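Local coordinates for putative esterase (Sulfolobus solfataricus P2, PDB 2RAU), which probably hydrolyses esters, perhaps of lipids, as a member of the alpha/beta-hydrolase clan, and binds calcium, at residues Leu54-Thr59 against Ile146-Glu151; Asn168-Leu173 against Ile293-Ile298. All coordinates share one frame; numbering follows the deposited sequence.

Four neighbouring parallel strands of the central mixed sheet carry both contacts: interaction 1 pairs 52-56 with 146-151, and interaction 2 pairs 170-176 with 297-302. Their centres lie about 12 Å apart, and strands 146-151 and 170-176 are themselves neighbours, with I146 N near D169 O and I146 O near K171 N in probable hydrogen bonds, so the two contacts are successive parts of one sheet. Helix 153-169 joins these two inner strands in a beta-alpha-beta crossover. Both segments of interaction 1 precede both of interaction 2 in the chain. Interaction 1 is the more central, about 7 Å from the centre of the molecule against about 19 Å for interaction 2.

Interaction 1: residues Leu54-Thr59 against Ile146-Glu151; sequences LILPGT and IYLAGE
L54 and L56 bind the backbone of strand 146-151 through four hydrogen bonds. L54 N donates to Y147 O at 2.9 Å, and L54 O accepts from A149 N at 2.7 Å in an almost straight bond (178° at the hydrogen). L56 N donates to A149 O at 2.8 Å, and E151 N closes the ladder on L56 O at 3.0 Å.

In the apolar packing, L54 and L148 pair in register. L148 holds CG anti to its backbone N (chi1 -176°), L54 does likewise, and the two side chains run side by side, with L54 CD2 3.7 Å from L148 CD1. L56, whose register partner is the glycine G150, reaches L148 diagonally, its CG 4.0 Å from that same L148 CD1, so one methyl serves two leucines. Helices 123-141 and 153-169 cover this apolar face, which branched aliphatic residues suit. On the other face the small A149 sets its CB 3.9 Å from I55 CG1.

At the C-terminal ends of the two strands a water accepts from G58 N and donates to E151 OE1 at 2.7 Å, bridging loop and carboxylate. A side chain on G58 would clash with E151 O, so glycine fits there.

The arrangement is the parallel core of an alpha/beta-hydrolase sheet, in which strand 146-151 runs into a probable nucleophile elbow whose GxSxG pattern starts at G150.

Interaction 2: residues Asn168-Leu173 against Ile293-Ile298; sequences NDIKGL and ILVPTI
V295 turns CG1 anti to its backbone N (chi1 165°), which lays this methyl 3.4 Å from G172 CA, while T297 holds OG1 anti to its carbonyl carbon (chi1 -58°), placing the hydroxyl beside L173. The valine methyl packs on the main chain of G172, at its N as well as its CA. L173, the residue most covered in this contact, crosses V295 at about a right angle, its CG 3.9 Å from V295 CG1. V295 CG1 also meets I170 CG2 at 4.1 Å, the two side chains crossing obliquely, and W166 of helix 153-169 packs on V295 as well.

L173 and T297 lie side by side and point the same way, with L173 CB 3.6 Å from T297 OG1. The hydroxyl donates to V295 O at 3.0 Å, from 46° above the carbonyl plane, which ties the residue back to the loop just before its strand. An alanine in place of T297 would probably leave V295 O without this partner and open a gap beside L173.

Two backbone bonds set the strand pairing. L173 N donates to P296 O at 2.9 Å, and I298 N donates to L173 O at 2.9 Å. P296 has no N-H of its own, yet its carbonyl serves the pairing, and its ring rests CD against K171 O at 3.5 Å, with W349 and Q353 of helix 338-353 beside it. K171 points away, and its NZ forms a salt bridge with D51.

This is the start of a parallel strand pair, where strand 297-302 joins strand 170-176 in the central sheet of the alpha/beta-hydrolase fold.

Interaction 1: residues Leu54-Thr59 against Ile146-Glu151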
loop_
_atom_site.group_PDB
_atom_site.type_symbol
_atom_site.label_atom_id
_atom_site.label_comp_id
_atom_site.label_asym_id
_atom_site.label_seq_id
_atom_site.Cartn_x
_atom_site.Cartn_y
_atom_site.Cartn_z
ATOM N N LEU A 54 4.217 -0.918 -11.441
ATOM C CA LEU A 54 4.262 0.025 -10.326
ATOM C C LEU A 54 3.146 -0.353 -9.342
ATOM O O LEU A 54 1.961 -0.495 -9.722
ATOM C CB LEU A 54 4.086 1.482 -10.790
ATOM C CG LEU A 54 3.805 2.566 -9.733
ATOM C CD1 LEU A 54 5.034 2.675 -8.775
ATOM C CD2 LEU A 54 3.432 3.882 -10.410
ATOM N N ILE A 55 3.524 -0.492 -8.080
ATOM C CA ILE A 55 2.563 -0.818 -7.006
ATOM C C ILE A 55 2.387 0.346 -6.059
ATOM O O ILE A 55 3.328 0.830 -5.472
ATOM C CB ILE A 55 2.967 -2.132 -6.266
ATOM C CG1 ILE A 55 3.309 -3.223 -7.319
ATOM C CG2 ILE A 55 1.821 -2.581 -5.274
ATOM C CD1 ILE A 55 3.563 -4.630 -6.803
ATOM N N LEU A 56 1.146 0.795 -5.947
ATOM C CA LEU A 56 0.738 1.886 -5.088
ATOM C C LEU A 56 0.337 1.370 -3.701
ATOM O O LEU A 56 -0.583 0.568 -3.582
ATOM C CB LEU A 56 -0.418 2.621 -5.756
ATOM C CG LEU A 56 -0.194 3.269 -7.149
ATOM C CD1 LEU A 56 -1.400 4.061 -7.595
ATOM C CD2 LEU A 56 1.120 4.125 -7.172
ATOM N N PRO A 57 1.054 1.786 -2.652
ATOM C CA PRO A 57 0.647 1.333 -1.335
ATOM C C PRO A 57 -0.675 1.902 -0.864
ATOM O O PRO A 57 -1.158 2.869 -1.412
ATOM C CB PRO A 57 1.761 1.850 -0.419
ATOM C CG PRO A 57 2.925 2.148 -1.376
ATOM C CD PRO A 57 2.277 2.610 -2.604
ATOM N N GLY A 58 -1.184 1.315 0.236
ATOM C CA GLY A 58 -2.440 1.712 0.848
ATOM C C GLY A 58 -2.180 2.670 1.994
ATOM O O GLY A 58 -1.096 3.188 2.122
ATOM N N THR A 59 -3.215 2.936 2.793
ATOM C CA THR A 59 -3.169 3.903 3.882
ATOM C C THR A 59 -2.090 3.527 4.901
ATOM O O THR A 59 -2.037 2.388 5.358
ATOM C CB THR A 59 -4.534 3.960 4.594
ATOM O OG1 THR A 59 -5.545 4.036 3.603
ATOM C CG2 THR A 59 -4.676 5.172 5.510
ATOM N N ILE A 146 2.667 1.150 -18.598
ATOM C CA ILE A 146 3.011 0.238 -17.510
ATOM C C ILE A 146 1.804 -0.521 -16.927
ATOM O O ILE A 146 0.628 -0.198 -17.177
ATOM C CB ILE A 146 3.761 0.997 -16.381
ATOM C CG1 ILE A 146 2.813 1.925 -15.624
ATOM C CG2 ILE A 146 4.996 1.843 -16.889
ATOM C CD1 ILE A 146 3.477 2.592 -14.430
ATOM N N TYR A 147 2.137 -1.568 -16.164
ATOM C CA TYR A 147 1.182 -2.274 -15.337
ATOM C C TYR A 147 1.125 -1.520 -14.028
ATOM O O TYR A 147 2.151 -1.199 -13.438
ATOM C CB TYR A 147 1.594 -3.713 -15.106
ATOM C CG TYR A 147 1.617 -4.546 -16.340
ATOM C CD1 TYR A 147 0.445 -4.881 -16.973
ATOM C CD2 TYR A 147 2.806 -4.997 -16.874
ATOM C CE1 TYR A 147 0.448 -5.634 -18.099
ATOM C CE2 TYR A 147 2.825 -5.758 -17.992
ATOM C CZ TYR A 147 1.632 -6.085 -18.619
ATOM O OH TYR A 147 1.613 -6.868 -19.760
ATOM N N LEU A 148 -0.086 -1.215 -13.591
ATOM C CA LEU A 148 -0.281 -0.439 -12.372
ATOM C C LEU A 148 -1.114 -1.272 -11.385
ATOM O O LEU A 148 -2.249 -1.662 -11.671
ATOM C CB LEU A 148 -1.020 0.864 -12.672
ATOM C CG LEU A 148 -1.219 1.833 -11.505
ATOM C CD1 LEU A 148 0.134 2.241 -10.986
ATOM C CD2 LEU A 148 -2.032 3.023 -11.941
ATOM N N ALA A 149 -0.543 -1.494 -10.212
ATOM C CA ALA A 149 -1.177 -2.269 -9.156
ATOM C C ALA A 149 -1.390 -1.358 -7.995
ATOM O O ALA A 149 -0.644 -0.382 -7.789
ATOM C CB ALA A 149 -0.315 -3.464 -8.767
ATOM N N GLY A 150 -2.384 -1.689 -7.191
ATOM C CA GLY A 150 -2.745 -0.919 -6.023
ATOM C C GLY A 150 -3.252 -1.782 -4.884
ATOM O O GLY A 150 -4.051 -2.689 -5.108
ATOM N N GLU A 151 -2.758 -1.509 -3.670
ATOM C CA GLU A 151 -3.225 -2.213 -2.465
ATOM C C GLU A 151 -4.122 -1.318 -1.645
ATOM O O GLU A 151 -3.702 -0.265 -1.204
ATOM C CB GLU A 151 -2.019 -2.635 -1.603
ATOM C CG GLU A 151 -1.016 -3.497 -2.334
ATOM C CD GLU A 151 0.109 -4.039 -1.468
ATOM O OE1 GLU A 151 0.231 -3.624 -0.273
ATOM O OE2 GLU A 151 0.874 -4.887 -1.979
HETATM O O HOH W 1 0.162 -1.218 0.913
#

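Interaction 2: residues Asn168-Leu173 against Ile293-Ile298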
loop_
_atom_site.group_PDB
_atom_site.type_symbol
_atom_site.label_atom_id
_atom_site.label_comp_id
_atom_site.label_asym_id
_atom_site.label_seq_id
_atom_site.Cartn_x
_atom_site.Cartn_y
_atom_site.Cartn_z
ATOM N N ASN A 168 -2.304 7.121 -22.284
ATOM C CA ASN A 168 -0.870 7.193 -22.537
ATOM C C ASN A 168 0.082 6.507 -21.576
ATOM O O ASN A 168 1.256 6.329 -21.922
ATOM C CB ASN A 168 -0.425 8.635 -22.673
ATOM C CG ASN A 168 -0.818 9.232 -24.023
ATOM O OD1 ASN A 168 -0.371 8.794 -25.165
ATOM N ND2 ASN A 168 -1.692 10.206 -23.921
ATOM N N ASP A 169 -0.411 6.133 -20.399
ATOM C CA ASP A 169 0.429 5.590 -19.326
ATOM C C ASP A 169 0.200 4.130 -18.888
ATOM O O ASP A 169 1.141 3.511 -18.419
ATOM C CB ASP A 169 0.263 6.450 -18.069
ATOM C CG ASP A 169 0.883 7.830 -18.194
ATOM O OD1 ASP A 169 1.606 8.109 -19.194
ATOM O OD2 ASP A 169 0.648 8.639 -17.248
ATOM N N ILE A 170 -1.023 3.594 -19.015
ATOM C CA ILE A 170 -1.403 2.333 -18.328
ATOM C C ILE A 170 -1.932 1.275 -19.265
ATOM O O ILE A 170 -2.861 1.540 -20.008
ATOM C CB ILE A 170 -2.521 2.599 -17.260
ATOM C CG1 ILE A 170 -2.151 3.779 -16.337
ATOM C CG2 ILE A 170 -2.876 1.304 -16.413
ATOM C CD1 ILE A 170 -0.780 3.672 -15.579
ATOM N N LYS A 171 -1.345 0.082 -19.220
ATOM C CA LYS A 171 -1.768 -0.975 -20.104
ATOM C C LYS A 171 -2.436 -2.143 -19.371
ATOM O O LYS A 171 -2.945 -3.067 -19.999
ATOM C CB LYS A 171 -0.581 -1.467 -20.932
ATOM C CG LYS A 171 0.507 -2.105 -20.136
ATOM C CD LYS A 171 1.725 -2.482 -20.945
ATOM C CE LYS A 171 2.857 -2.841 -20.016
ATOM N NZ LYS A 171 4.151 -3.028 -20.695
ATOM N N GLY A 172 -2.460 -2.093 -18.037
ATOM C CA GLY A 172 -3.078 -3.136 -17.247
ATOM C C GLY A 172 -3.225 -2.678 -15.816
ATOM O O GLY A 172 -2.364 -1.955 -15.295
ATOM N N LEU A 173 -4.323 -3.092 -15.190
ATOM C CA LEU A 173 -4.607 -2.755 -13.786
ATOM C C LEU A 173 -4.713 -4.010 -12.923
ATOM O O LEU A 173 -5.331 -4.989 -13.306
ATOM C CB LEU A 173 -5.881 -1.923 -13.662
ATOM C CG LEU A 173 -5.776 -0.439 -14.006
ATOM C CD1 LEU A 173 -7.163 0.123 -14.377
ATOM C CD2 LEU A 173 -5.125 0.359 -12.887
ATOM N N ILE A 293 -12.356 3.637 -18.977
ATOM C CA ILE A 293 -11.063 2.990 -18.779
ATOM C C ILE A 293 -11.074 1.638 -19.489
ATOM O O ILE A 293 -11.612 0.666 -18.980
ATOM C CB ILE A 293 -10.708 2.870 -17.273
ATOM C CG1 ILE A 293 -10.881 4.230 -16.569
ATOM C CG2 ILE A 293 -9.287 2.312 -17.074
ATOM C CD1 ILE A 293 -10.503 4.229 -15.085
ATOM N N LEU A 294 -10.469 1.583 -20.668
ATOM C CA LEU A 294 -10.423 0.358 -21.457
ATOM C C LEU A 294 -9.069 -0.337 -21.283
ATOM O O LEU A 294 -8.276 -0.481 -22.219
ATOM C CB LEU A 294 -10.700 0.673 -22.934
ATOM C CG LEU A 294 -11.936 1.550 -23.187
ATOM C CD1 LEU A 294 -11.976 1.799 -24.628
ATOM C CD2 LEU A 294 -13.229 0.920 -22.644
ATOM N N VAL A 295 -8.815 -0.743 -20.061
ATOM C CA VAL A 295 -7.574 -1.374 -19.668
ATOM C C VAL A 295 -7.927 -2.762 -19.095
ATOM O O VAL A 295 -8.837 -2.855 -18.269
ATOM C CB VAL A 295 -6.870 -0.482 -18.568
ATOM C CG1 VAL A 295 -5.777 -1.214 -17.851
ATOM C CG2 VAL A 295 -6.352 0.847 -19.188
ATOM N N PRO A 296 -7.234 -3.838 -19.544
ATOM C CA PRO A 296 -7.371 -5.146 -18.900
ATOM C C PRO A 296 -7.114 -5.025 -17.408
ATOM O O PRO A 296 -6.107 -4.424 -16.990
ATOM C CB PRO A 296 -6.264 -5.977 -19.550
ATOM C CG PRO A 296 -6.108 -5.384 -20.853
ATOM C CD PRO A 296 -6.293 -3.910 -20.662
ATOM N N THR A 297 -8.012 -5.608 -16.623
ATOM C CA THR A 297 -8.002 -5.499 -15.164
ATOM C C THR A 297 -8.201 -6.839 -14.457
ATOM O O THR A 297 -9.003 -7.662 -14.886
ATOM C CB THR A 297 -9.099 -4.478 -14.679
ATOM O OG1 THR A 297 -8.868 -3.192 -15.278
ATOM C CG2 THR A 297 -9.132 -4.346 -13.156
ATOM N N ILE A 298 -7.411 -7.067 -13.407
ATOM C CA ILE A 298 -7.645 -8.191 -12.485
ATOM C C ILE A 298 -7.851 -7.573 -11.093
ATOM O O ILE A 298 -7.108 -6.682 -10.678
ATOM C CB ILE A 298 -6.525 -9.292 -12.549
ATOM C CG1 ILE A 298 -6.937 -10.533 -11.742
ATOM C CG2 ILE A 298 -5.137 -8.718 -12.150
ATOM C CD1 ILE A 298 -6.013 -11.678 -11.941
#